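Abbfa_003403 (Acinetobacter baumannii, PDB 4ZXH) is a four-domain nonribosomal peptide synthetase that probably activates an amino acid, loads it on a phosphopantetheine arm, condenses it and releases the product through its thioesterase. Local coordinates at residues L649-R654 and S772-I777; A1110-A1115 and Q1251-E1256; I1142-S1147 and Q1282-T1287. All coordinates share one frame; numbering follows the deposited sequence.

Interaction 1 of 3, residues L649-R654 and S772-I777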
ATOM      1  N   LEU A 649       5.125 -41.698 -13.307  1.00 39.13           N
ATOM      2  CA  LEU A 649       4.135 -41.904 -14.368  1.00 39.91           C
ATOM      3  C   LEU A 649       3.218 -40.696 -14.521  1.00 43.19           C
ATOM      4  O   LEU A 649       2.870 -40.302 -15.633  1.00 47.99           O
ATOM      5  CB  LEU A 649       3.302 -43.156 -14.101  1.00 38.27           C
ATOM      6  CG  LEU A 649       4.008 -44.503 -14.264  1.00 40.60           C
ATOM      7  CD1 LEU A 649       3.029 -45.627 -14.029  1.00 41.35           C
ATOM      8  CD2 LEU A 649       4.634 -44.606 -15.647  1.00 42.60           C
ATOM      9  N   SER A 650       2.829 -40.114 -13.393  1.00 43.08           N
ATOM     10  CA  SER A 650       1.968 -38.939 -13.380  1.00 43.57           C
ATOM     11  C   SER A 650       2.675 -37.790 -14.083  1.00 45.85           C
ATOM     12  O   SER A 650       2.079 -37.040 -14.857  1.00 51.80           O
ATOM     13  CB  SER A 650       1.618 -38.546 -11.944  1.00 44.61           C
ATOM     14  OG  SER A 650       0.393 -37.843 -11.861  1.00 48.78           O
ATOM     15  N   MET A 651       3.965 -37.670 -13.814  1.00 40.78           N
ATOM     16  CA  MET A 651       4.752 -36.602 -14.393  1.00 43.33           C
ATOM     17  C   MET A 651       4.886 -36.811 -15.888  1.00 50.75           C
ATOM     18  O   MET A 651       4.863 -35.846 -16.661  1.00 52.00           O
ATOM     19  CB  MET A 651       6.121 -36.520 -13.716  1.00 35.60           C
ATOM     20  CG  MET A 651       6.091 -35.640 -12.471  1.00 37.68           C
ATOM     21  SD  MET A 651       5.591 -33.912 -12.807  1.00 41.14           S
ATOM     22  CE  MET A 651       4.400 -33.729 -11.528  1.00 30.31           C
ATOM     23  N   ASN A 652       4.983 -38.071 -16.305  1.00 45.93           N
ATOM     24  CA  ASN A 652       5.115 -38.344 -17.725  1.00 43.08           C
ATOM     25  C   ASN A 652       3.904 -37.916 -18.540  1.00 50.32           C
ATOM     26  O   ASN A 652       4.061 -37.579 -19.707  1.00 59.20           O
ATOM     27  CB  ASN A 652       5.380 -39.816 -17.985  1.00 38.59           C
ATOM     28  CG  ASN A 652       5.603 -40.095 -19.455  1.00 48.08           C
ATOM     29  OD1 ASN A 652       6.594 -39.633 -20.029  1.00 55.88           O
ATOM     30  ND2 ASN A 652       4.671 -40.822 -20.085  1.00 44.23           N
ATOM     31  N   ASP A 653       2.710 -37.943 -17.938  1.00 54.03           N
ATOM     32  CA  ASP A 653       1.471 -37.499 -18.609  1.00 56.29           C
ATOM     33  C   ASP A 653       1.610 -36.052 -19.069  1.00 56.46           C
ATOM     34  O   ASP A 653       1.134 -35.670 -20.138  1.00 58.24           O
ATOM     35  CB  ASP A 653       0.254 -37.611 -17.679  1.00 53.86           C
ATOM     36  CG  ASP A 653      -0.196 -39.047 -17.452  1.00 56.07           C
ATOM     37  OD1 ASP A 653       0.088 -39.918 -18.304  1.00 55.38           O
ATOM     38  OD2 ASP A 653      -0.845 -39.294 -16.409  1.00 54.28           O
ATOM     39  N   ARG A 654       2.285 -35.265 -18.236  1.00 52.80           N
ATOM     40  CA  ARG A 654       2.530 -33.851 -18.472  1.00 55.12           C
ATOM     41  C   ARG A 654       3.745 -33.570 -19.363  1.00 57.98           C
ATOM     42  O   ARG A 654       3.759 -32.588 -20.106  1.00 64.83           O
ATOM     43  CB  ARG A 654       2.702 -33.146 -17.123  1.00 54.42           C
ATOM     44  CG  ARG A 654       1.463 -33.240 -16.253  1.00 49.12           C
ATOM     45  CD  ARG A 654       1.755 -33.037 -14.786  1.00 42.70           C
ATOM     46  NE  ARG A 654       0.513 -32.831 -14.048  1.00 55.30           N
ATOM     47  CZ  ARG A 654      -0.399 -33.771 -13.807  1.00 59.42           C
ATOM     48  NH1 ARG A 654      -0.232 -35.011 -14.245  1.00 59.83           N
ATOM     49  NH2 ARG A 654      -1.494 -33.463 -13.131  1.00 63.48           N
ATOM     50  N   SER A 772       3.352 -32.871  -5.730  1.00 37.75           N
ATOM     51  CA  SER A 772       1.983 -33.346  -5.537  1.00 28.79           C
ATOM     52  C   SER A 772       0.956 -32.559  -6.358  1.00 37.51           C
ATOM     53  O   SER A 772      -0.146 -33.052  -6.606  1.00 40.95           O
ATOM     54  CB  SER A 772       1.596 -33.299  -4.058  1.00 33.64           C
ATOM     55  OG  SER A 772       2.035 -34.460  -3.370  1.00 38.80           O
ATOM     56  N   SER A 773       1.305 -31.344  -6.767  1.00 29.30           N
ATOM     57  CA  SER A 773       0.473 -30.611  -7.711  1.00 42.41           C
ATOM     58  C   SER A 773       1.343 -29.924  -8.750  1.00 45.39           C
ATOM     59  O   SER A 773       2.558 -29.782  -8.562  1.00 42.17           O
ATOM     60  CB  SER A 773      -0.423 -29.592  -7.001  1.00 42.38           C
ATOM     61  OG  SER A 773       0.336 -28.545  -6.433  1.00 51.54           O
ATOM     62  N   ALA A 774       0.711 -29.498  -9.840  1.00 42.18           N
ATOM     63  CA  ALA A 774       1.428 -28.979 -10.993  1.00 36.80           C
ATOM     64  C   ALA A 774       0.544 -28.074 -11.854  1.00 41.50           C
ATOM     65  O   ALA A 774      -0.548 -28.460 -12.259  1.00 51.98           O
ATOM     66  CB  ALA A 774       1.969 -30.123 -11.812  1.00 33.04           C
ATOM     67  N   ALA A 775       1.045 -26.877 -12.130  1.00 36.87           N
ATOM     68  CA  ALA A 775       0.339 -25.857 -12.888  1.00 41.40           C
ATOM     69  C   ALA A 775       1.043 -25.531 -14.218  1.00 46.46           C
ATOM     70  O   ALA A 775       2.206 -25.124 -14.221  1.00 53.49           O
ATOM     71  CB  ALA A 775       0.210 -24.590 -12.037  1.00 36.32           C
ATOM     72  N   ARG A 776       0.355 -25.703 -15.346  1.00 47.36           N
ATOM     73  CA  ARG A 776       0.886 -25.201 -16.614  1.00 46.87           C
ATOM     74  C   ARG A 776       0.683 -23.685 -16.648  1.00 52.13           C
ATOM     75  O   ARG A 776      -0.435 -23.196 -16.845  1.00 64.81           O
ATOM     76  CB  ARG A 776       0.219 -25.867 -17.832  1.00 43.66           C
ATOM     77  CG  ARG A 776       0.891 -25.529 -19.182  1.00 45.29           C
ATOM     78  CD  ARG A 776       0.060 -25.969 -20.396  1.00 56.78           C
ATOM     79  NE  ARG A 776      -0.105 -27.422 -20.480  1.00 71.36           N
ATOM     80  CZ  ARG A 776       0.680 -28.235 -21.190  1.00 84.33           C
ATOM     81  NH1 ARG A 776       1.696 -27.746 -21.894  1.00 86.86           N
ATOM     82  NH2 ARG A 776       0.453 -29.546 -21.197  1.00 84.83           N
ATOM     83  N   ILE A 777       1.768 -22.949 -16.440  1.00 47.09           N
ATOM     84  CA  ILE A 777       1.739 -21.491 -16.439  1.00 50.07           C
ATOM     85  C   ILE A 777       1.760 -20.928 -17.857  1.00 59.26           C
ATOM     86  O   ILE A 777       2.703 -21.176 -18.611  1.00 62.46           O
ATOM     87  CB  ILE A 777       2.934 -20.904 -15.666  1.00 49.34           C
ATOM     88  CG1 ILE A 777       2.954 -21.425 -14.219  1.00 44.93           C
ATOM     89  CG2 ILE A 777       2.901 -19.377 -15.719  1.00 48.55           C
ATOM     90  CD1 ILE A 777       1.626 -21.295 -13.485  1.00 38.07           C
TER

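Interaction 2 of 3, residues A1110-A1115 and Q1251-E1256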
ATOM      1  N   ALA A1110      23.186  47.558  -5.085  1.00 38.66           N
ATOM      2  CA  ALA A1110      23.337  48.808  -4.366  1.00 39.83           C
ATOM      3  C   ALA A1110      22.323  48.844  -3.239  1.00 41.10           C
ATOM      4  O   ALA A1110      21.128  48.688  -3.482  1.00 46.52           O
ATOM      5  CB  ALA A1110      23.150  49.985  -5.294  1.00 33.35           C
ATOM      6  N   ILE A1111      22.794  49.038  -2.011  1.00 37.59           N
ATOM      7  CA  ILE A1111      21.894  49.052  -0.859  1.00 37.60           C
ATOM      8  C   ILE A1111      20.789  50.087  -1.031  1.00 40.37           C
ATOM      9  O   ILE A1111      19.635  49.836  -0.667  1.00 40.71           O
ATOM     10  CB  ILE A1111      22.659  49.306   0.454  1.00 38.77           C
ATOM     11  CG1 ILE A1111      23.146  47.976   1.016  1.00 41.93           C
ATOM     12  CG2 ILE A1111      21.779  49.905   1.485  1.00 46.32           C
ATOM     13  CD1 ILE A1111      23.411  47.995   2.477  1.00 39.96           C
ATOM     14  N   GLU A1112      21.126  51.223  -1.628  1.00 39.29           N
ATOM     15  CA  GLU A1112      20.137  52.275  -1.849  1.00 47.19           C
ATOM     16  C   GLU A1112      18.983  51.750  -2.729  1.00 50.05           C
ATOM     17  O   GLU A1112      17.807  52.019  -2.451  1.00 50.94           O
ATOM     18  CB  GLU A1112      20.800  53.526  -2.462  1.00 36.70           C
ATOM     19  CG  GLU A1112      21.841  54.253  -1.535  1.00 57.22           C
ATOM     20  CD  GLU A1112      23.322  53.787  -1.700  1.00 66.26           C
ATOM     21  OE1 GLU A1112      23.575  52.707  -2.288  1.00 61.71           O
ATOM     22  OE2 GLU A1112      24.243  54.510  -1.232  1.00 63.96           O
ATOM     23  N   GLU A1113      19.306  50.956  -3.747  1.00 46.84           N
ATOM     24  CA  GLU A1113      18.281  50.448  -4.661  1.00 54.67           C
ATOM     25  C   GLU A1113      17.493  49.312  -4.029  1.00 50.64           C
ATOM     26  O   GLU A1113      16.275  49.222  -4.169  1.00 58.86           O
ATOM     27  CB  GLU A1113      18.906  49.984  -5.980  1.00 64.37           C
ATOM     28  CG  GLU A1113      19.463  51.103  -6.835  1.00 78.34           C
ATOM     29  CD  GLU A1113      18.445  52.205  -7.083  1.00102.15           C
ATOM     30  OE1 GLU A1113      17.247  51.886  -7.255  1.00110.49           O
ATOM     31  OE2 GLU A1113      18.843  53.391  -7.109  1.00110.89           O
ATOM     32  N   MET A1114      18.215  48.438  -3.346  1.00 48.36           N
ATOM     33  CA  MET A1114      17.640  47.360  -2.542  1.00 44.34           C
ATOM     34  C   MET A1114      16.536  47.910  -1.638  1.00 40.83           C
ATOM     35  O   MET A1114      15.436  47.367  -1.568  1.00 43.28           O
ATOM     36  CB  MET A1114      18.753  46.705  -1.712  1.00 26.77           C
ATOM     37  CG  MET A1114      18.494  45.345  -1.173  1.00 24.91           C
ATOM     38  SD  MET A1114      19.996  44.661  -0.402  1.00 30.19           S
ATOM     39  CE  MET A1114      21.155  44.778  -1.763  1.00 24.14           C
ATOM     40  N   ALA A1115      16.845  49.015  -0.966  1.00 35.32           N
ATOM     41  CA  ALA A1115      15.953  49.610   0.016  1.00 36.00           C
ATOM     42  C   ALA A1115      14.653  50.147  -0.600  1.00 46.43           C
ATOM     43  O   ALA A1115      13.560  49.848  -0.103  1.00 46.63           O
ATOM     44  CB  ALA A1115      16.682  50.714   0.765  1.00 34.88           C
ATOM     45  N   GLN A1251      30.257  46.635   0.203  1.00 29.47           N
ATOM     46  CA  GLN A1251      31.514  47.225  -0.203  1.00 27.02           C
ATOM     47  C   GLN A1251      31.364  48.668  -0.658  1.00 35.75           C
ATOM     48  O   GLN A1251      32.330  49.420  -0.642  1.00 39.52           O
ATOM     49  CB  GLN A1251      32.109  46.385  -1.324  1.00 40.06           C
ATOM     50  CG  GLN A1251      33.603  46.463  -1.469  1.00 61.84           C
ATOM     51  CD  GLN A1251      34.147  45.253  -2.212  1.00 72.15           C
ATOM     52  OE1 GLN A1251      33.470  44.221  -2.314  1.00 55.52           O
ATOM     53  NE2 GLN A1251      35.370  45.375  -2.748  1.00 80.55           N
ATOM     54  N   THR A1252      30.154  49.061  -1.053  1.00 33.39           N
ATOM     55  CA  THR A1252      29.932  50.410  -1.589  1.00 31.85           C
ATOM     56  C   THR A1252      28.896  51.256  -0.816  1.00 31.35           C
ATOM     57  O   THR A1252      28.329  52.206  -1.366  1.00 45.22           O
ATOM     58  CB  THR A1252      29.493  50.336  -3.068  1.00 35.91           C
ATOM     59  OG1 THR A1252      28.288  49.575  -3.174  1.00 38.94           O
ATOM     60  CG2 THR A1252      30.575  49.673  -3.924  1.00 32.51           C
ATOM     61  N   TYR A1253      28.665  50.928   0.455  1.00 29.90           N
ATOM     62  CA  TYR A1253      27.685  51.632   1.281  1.00 30.11           C
ATOM     63  C   TYR A1253      28.331  52.376   2.458  1.00 36.31           C
ATOM     64  O   TYR A1253      28.772  51.745   3.419  1.00 44.73           O
ATOM     65  CB  TYR A1253      26.634  50.644   1.803  1.00 29.18           C
ATOM     66  CG  TYR A1253      25.539  51.320   2.591  1.00 39.61           C
ATOM     67  CD1 TYR A1253      24.815  52.359   2.034  1.00 41.04           C
ATOM     68  CD2 TYR A1253      25.218  50.915   3.886  1.00 43.34           C
ATOM     69  CE1 TYR A1253      23.810  52.997   2.735  1.00 45.39           C
ATOM     70  CE2 TYR A1253      24.203  51.556   4.603  1.00 48.37           C
ATOM     71  CZ  TYR A1253      23.505  52.604   4.010  1.00 49.56           C
ATOM     72  OH  TYR A1253      22.496  53.269   4.671  1.00 54.54           O
ATOM     73  N   PHE A1254      28.392  53.708   2.395  1.00 40.28           N
ATOM     74  CA  PHE A1254      28.996  54.483   3.487  1.00 38.54           C
ATOM     75  C   PHE A1254      28.196  55.736   3.827  1.00 40.59           C
ATOM     76  O   PHE A1254      28.558  56.845   3.431  1.00 47.13           O
ATOM     77  CB  PHE A1254      30.442  54.815   3.132  1.00 34.57           C
ATOM     78  CG  PHE A1254      31.225  53.608   2.753  1.00 38.56           C
ATOM     79  CD1 PHE A1254      31.623  52.695   3.728  1.00 31.59           C
ATOM     80  CD2 PHE A1254      31.484  53.325   1.420  1.00 33.59           C
ATOM     81  CE1 PHE A1254      32.303  51.541   3.385  1.00 30.47           C
ATOM     82  CE2 PHE A1254      32.162  52.172   1.063  1.00 38.51           C
ATOM     83  CZ  PHE A1254      32.572  51.273   2.047  1.00 35.36           C
ATOM     84  N   PRO A1255      27.096  55.555   4.584  1.00 41.07           N
ATOM     85  CA  PRO A1255      26.133  56.623   4.878  1.00 36.06           C
ATOM     86  C   PRO A1255      26.671  57.607   5.896  1.00 44.21           C
ATOM     87  O   PRO A1255      27.350  57.196   6.832  1.00 47.33           O
ATOM     88  CB  PRO A1255      24.931  55.864   5.445  1.00 37.73           C
ATOM     89  CG  PRO A1255      25.526  54.650   6.078  1.00 32.35           C
ATOM     90  CD  PRO A1255      26.711  54.277   5.221  1.00 42.75           C
ATOM     91  N   GLU A1256      26.384  58.888   5.698  1.00 55.14           N
ATOM     92  CA  GLU A1256      26.722  59.915   6.678  1.00 66.22           C
ATOM     93  C   GLU A1256      25.929  59.665   7.962  1.00 62.89           C
ATOM     94  O   GLU A1256      24.883  59.008   7.934  1.00 64.45           O
ATOM     95  CB  GLU A1256      26.454  61.324   6.115  1.00 81.58           C
ATOM     96  CG  GLU A1256      27.380  61.745   4.956  1.00 98.69           C
ATOM     97  CD  GLU A1256      26.903  61.266   3.581  1.00112.44           C
ATOM     98  OE1 GLU A1256      25.867  60.570   3.516  1.00120.37           O
ATOM     99  OE2 GLU A1256      27.571  61.582   2.565  1.00113.56           O
TER

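Interaction 3 of 3, residues I1142-S1147 and Q1282-T1287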
ATOM      1  N   ILE A1142      20.787  47.092   5.900  1.00 27.69           N
ATOM      2  CA  ILE A1142      19.628  47.343   5.047  1.00 23.21           C
ATOM      3  C   ILE A1142      18.570  48.145   5.790  1.00 37.39           C
ATOM      4  O   ILE A1142      18.101  49.175   5.280  1.00 32.74           O
ATOM      5  CB  ILE A1142      19.011  46.044   4.546  1.00 22.10           C
ATOM      6  CG1 ILE A1142      20.003  45.318   3.636  1.00 21.45           C
ATOM      7  CG2 ILE A1142      17.710  46.309   3.825  1.00 23.14           C
ATOM      8  CD1 ILE A1142      19.509  44.010   3.115  1.00 20.53           C
ATOM      9  N   ALA A1143      18.227  47.693   7.003  1.00 23.54           N
ATOM     10  CA  ALA A1143      17.258  48.386   7.864  1.00 24.63           C
ATOM     11  C   ALA A1143      17.598  49.848   8.071  1.00 29.14           C
ATOM     12  O   ALA A1143      16.714  50.707   8.075  1.00 27.99           O
ATOM     13  CB  ALA A1143      17.159  47.708   9.200  1.00 23.72           C
ATOM     14  N   TYR A1144      18.887  50.122   8.246  1.00 33.21           N
ATOM     15  CA  TYR A1144      19.358  51.483   8.444  1.00 30.21           C
ATOM     16  C   TYR A1144      19.032  52.312   7.217  1.00 32.53           C
ATOM     17  O   TYR A1144      18.451  53.394   7.336  1.00 33.71           O
ATOM     18  CB  TYR A1144      20.859  51.488   8.724  1.00 34.23           C
ATOM     19  CG  TYR A1144      21.439  52.812   9.194  1.00 33.82           C
ATOM     20  CD1 TYR A1144      21.160  53.308  10.464  1.00 37.08           C
ATOM     21  CD2 TYR A1144      22.309  53.532   8.391  1.00 30.37           C
ATOM     22  CE1 TYR A1144      21.705  54.500  10.908  1.00 40.01           C
ATOM     23  CE2 TYR A1144      22.870  54.723   8.823  1.00 32.49           C
ATOM     24  CZ  TYR A1144      22.563  55.207  10.078  1.00 42.93           C
ATOM     25  OH  TYR A1144      23.122  56.395  10.508  1.00 44.65           O
ATOM     26  N   GLU A1145      19.372  51.791   6.037  1.00 31.24           N
ATOM     27  CA  GLU A1145      19.142  52.543   4.801  1.00 41.26           C
ATOM     28  C   GLU A1145      17.644  52.671   4.484  1.00 39.89           C
ATOM     29  O   GLU A1145      17.195  53.685   3.947  1.00 36.38           O
ATOM     30  CB  GLU A1145      19.883  51.901   3.617  1.00 34.06           C
ATOM     31  CG  GLU A1145      19.552  52.519   2.255  1.00 32.29           C
ATOM     32  CD  GLU A1145      19.950  53.997   2.146  1.00 43.69           C
ATOM     33  OE1 GLU A1145      20.818  54.460   2.928  1.00 41.46           O
ATOM     34  OE2 GLU A1145      19.395  54.694   1.265  1.00 43.69           O
ATOM     35  N   ILE A1146      16.869  51.649   4.829  1.00 35.87           N
ATOM     36  CA  ILE A1146      15.427  51.740   4.661  1.00 37.56           C
ATOM     37  C   ILE A1146      14.868  52.820   5.577  1.00 39.63           C
ATOM     38  O   ILE A1146      14.018  53.606   5.149  1.00 43.39           O
ATOM     39  CB  ILE A1146      14.744  50.410   4.923  1.00 31.63           C
ATOM     40  CG1 ILE A1146      14.963  49.499   3.722  1.00 29.31           C
ATOM     41  CG2 ILE A1146      13.271  50.600   5.109  1.00 32.64           C
ATOM     42  CD1 ILE A1146      14.294  48.176   3.857  1.00 31.20           C
ATOM     43  N   SER A1147      15.367  52.891   6.811  1.00 33.81           N
ATOM     44  CA  SER A1147      14.969  53.970   7.716  1.00 42.06           C
ATOM     45  C   SER A1147      15.302  55.329   7.135  1.00 51.21           C
ATOM     46  O   SER A1147      14.478  56.234   7.175  1.00 62.36           O
ATOM     47  CB  SER A1147      15.650  53.839   9.066  1.00 43.05           C
ATOM     48  OG  SER A1147      15.430  52.563   9.616  1.00 44.50           O
ATOM     49  N   GLN A1282      30.251  55.788  15.353  1.00 41.00           N
ATOM     50  CA  GLN A1282      30.691  56.780  14.374  1.00 41.06           C
ATOM     51  C   GLN A1282      29.529  57.233  13.495  1.00 46.14           C
ATOM     52  O   GLN A1282      29.690  58.101  12.638  1.00 56.77           O
ATOM     53  CB  GLN A1282      31.808  56.230  13.490  1.00 41.07           C
ATOM     54  CG  GLN A1282      32.973  55.583  14.223  1.00 46.13           C
ATOM     55  CD  GLN A1282      34.116  55.226  13.281  1.00 54.44           C
ATOM     56  OE1 GLN A1282      34.047  55.478  12.080  1.00 59.83           O
ATOM     57  NE2 GLN A1282      35.153  54.595  13.817  1.00 64.38           N
ATOM     58  N   LEU A1283      28.360  56.640  13.711  1.00 44.94           N
ATOM     59  CA  LEU A1283      27.181  56.947  12.911  1.00 38.54           C
ATOM     60  C   LEU A1283      26.037  57.440  13.772  1.00 43.29           C
ATOM     61  O   LEU A1283      25.267  58.300  13.354  1.00 59.46           O
ATOM     62  CB  LEU A1283      26.719  55.717  12.131  1.00 33.99           C
ATOM     63  CG  LEU A1283      27.642  55.230  11.027  1.00 35.22           C
ATOM     64  CD1 LEU A1283      27.007  54.060  10.307  1.00 34.15           C
ATOM     65  CD2 LEU A1283      27.950  56.370  10.070  1.00 35.02           C
ATOM     66  N   VAL A1284      25.909  56.872  14.965  1.00 38.80           N
ATOM     67  CA  VAL A1284      24.782  57.188  15.836  1.00 41.69           C
ATOM     68  C   VAL A1284      25.282  57.781  17.147  1.00 44.73           C
ATOM     69  O   VAL A1284      26.241  57.281  17.728  1.00 53.58           O
ATOM     70  CB  VAL A1284      23.935  55.942  16.103  1.00 40.22           C
ATOM     71  CG1 VAL A1284      22.729  56.299  16.940  1.00 36.82           C
ATOM     72  CG2 VAL A1284      23.511  55.309  14.770  1.00 36.11           C
ATOM     73  N   LYS A1285      24.656  58.857  17.604  1.00 45.05           N
ATOM     74  CA  LYS A1285      25.194  59.591  18.745  1.00 58.47           C
ATOM     75  C   LYS A1285      24.455  59.310  20.051  1.00 67.80           C
ATOM     76  O   LYS A1285      25.029  58.760  20.995  1.00 63.52           O
ATOM     77  CB  LYS A1285      25.175  61.098  18.464  1.00 46.64           C
ATOM     78  N   ASP A1286      23.182  59.691  20.101  1.00 74.87           N
ATOM     79  CA  ASP A1286      22.454  59.714  21.361  1.00 78.59           C
ATOM     80  C   ASP A1286      21.389  58.615  21.462  1.00 72.79           C
ATOM     81  O   ASP A1286      20.957  58.258  22.556  1.00 74.85           O
ATOM     82  CB  ASP A1286      21.816  61.099  21.561  1.00 75.73           C
ATOM     83  N   THR A1287      20.981  58.068  20.324  1.00 65.54           N
ATOM     84  CA  THR A1287      19.777  57.241  20.280  1.00 59.70           C
ATOM     85  C   THR A1287      20.043  55.738  20.194  1.00 54.98           C
ATOM     86  O   THR A1287      19.170  54.969  19.788  1.00 55.37           O
ATOM     87  CB  THR A1287      18.895  57.632  19.078  1.00 57.52           C
ATOM     88  OG1 THR A1287      19.713  57.729  17.901  1.00 60.04           O
ATOM     89  CG2 THR A1287      18.218  58.973  19.326  1.00 51.56           C
TER

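Interaction 1 of 3, residues L649-R654 and S772-I777
Arg654 reaches across from its helix to Ala774 on the facing strand, and the meeting point is the inner nitrogen of the guanidinium, not its NH1/NH2 end: NE stands 3.8 Å from Ala774 CB, with CD a little farther off. The methyl approaches the guanidinium obliquely. Beside it Met651 adds a looser apolar touch, its CE lying 4.4 Å from Ala774 CB, so a single alanine methyl receives both side chains. Arg654 runs extended from CG to NE and then turns at chi4 (71°), which carries NH1 back to its own helix, where it donates to Ser650 O at 3.1 Å. That bond is bent, and NH1 sits above the carbonyl plane. In the adenylation domain this is helix 641-655 laid on a mixed beta-sheet, in which strand 773-777 runs antiparallel to both neighbours, 756-763 and 787-788. Ala774 is tied by backbone bonding to Glu787. Just ahead of it, Ser772 and Ser773 both face Tyr763 in a classic beta bulge. Trp760 on strand 756-763 also touches Arg654, and Leu789 packs against Met651, while Ser650 OG bonds to Ala790 N, pinning the helix to the chain that follows strand 787-788.

Interaction 2 of 3, residues A1110-A1115 and Q1251-E1256
Ile1111 sits squarely over the ring of Tyr1253, and its branches cover different parts of that face. CB, where the branching starts, is 4.1 Å from Tyr1253 CG. With CG1 at chi1 -88°, CG2 falls anti to the backbone N and projects over the middle of the ring: it is 3.9 Å from the Tyr1253 ring centroid and 10° off the ring normal, a clear CH-pi contact. The other branch ends in CD1, which lies over the CG-CD2 side of the same face, 3.7 Å from Tyr1253 CD2. The two side chains cross at about a right angle. On the other face of the ring, Pro1255 CD lies over the centre, so the tyrosine is sandwiched between an isoleucine and a proline from its own loop. Glu1112 comes to the edge of the ring: its chain bends at chi2 and brings OE2 into the ring plane, 4.0 Å from Tyr1253 CD1, with the carboxylate nearly perpendicular to the ring. The phenol oxygen is hydrogen-bonded to Glu1145 OE1, anchoring the far end of the ring. All this belongs to the alpha/beta-hydrolase fold of the thioesterase domain. Ala1110 is the N-cap residue of helix 1111-1125, whose first turn packs on helix 1138-1152 through Phe1138 and Glu1145 and on helix 1233-1251 through Ala1249, while the Tyr1253 loop runs on towards strand 1262-1267.

Interaction 3 of 3, residues I1142-S1147 and Q1282-T1287
Leu1283 and Val1284 both approach from one side of the Tyr1144 ring, the leucine nearer CE2 and the valine nearer CE1. The leucine tip puts Leu1283 CD1 4.4 Å from Tyr1144 CE2. The valine sets Val1284 CG2 4.3 Å from Tyr1144 CE1. Both methyls come in obliquely, neither stacked on a face nor lined up with an edge, and the long axes of tyrosine and leucine are likewise set at a slant. The phenol oxygen passes along the root of the leucine, with Tyr1144 OH 4.0 Å from Leu1283 CB. The tyrosine CG is anti to the backbone N (chi1 -169°), a setting that sends the ring off the helix towards the loop. Helix 1138-1152 follows directly on strand 1131-1136, in the position of the helix that leaves the nucleophile elbow in alpha/beta hydrolases, whereas 1282-1287 is the loop leading into the edge strand 1288-1293. The contact therefore joins a helix lying on the central sheet to the approach of its last strand. The hydroxyl of this buried tyrosine is hydrogen-bonded to Glu1258 O, and Trp1280 meets the ring edge-to-face, so the tyrosine is held by polar and aromatic partners besides the two aliphatic ones. One turn along, Ser1147 OG folds back to Ala1143 O at 2.7 Å. That carbonyl also takes Ser1147 N, the two donors reaching it from opposite faces of its plane. Ser1147 and Ala1143 both rest on Ile1160 of strand 1157-1163.

In the fold
Interaction 1 stands apart in the adenylation domain: its centre is about 88 Å from that of interaction 2 and about 93 Å from that of interaction 3, on the other side of the chain's centre. Interactions 2 and 3 share the thioesterase domain, their centres about 12 Å apart and their segments alternating along the chain. They touch directly: Met1114 SD lies 3.6 Å from Ile1142 CD1, and Pro1255 O packs 3.4 Å from Leu1283 CD2. The helix of 1142-1147 begins just beyond Cys1137, which with His1297 and Asp1164 probably forms the catalytic triad, consistent with a thioesterase nucleophile elbow; Ile1111 lies near that elbow without touching it.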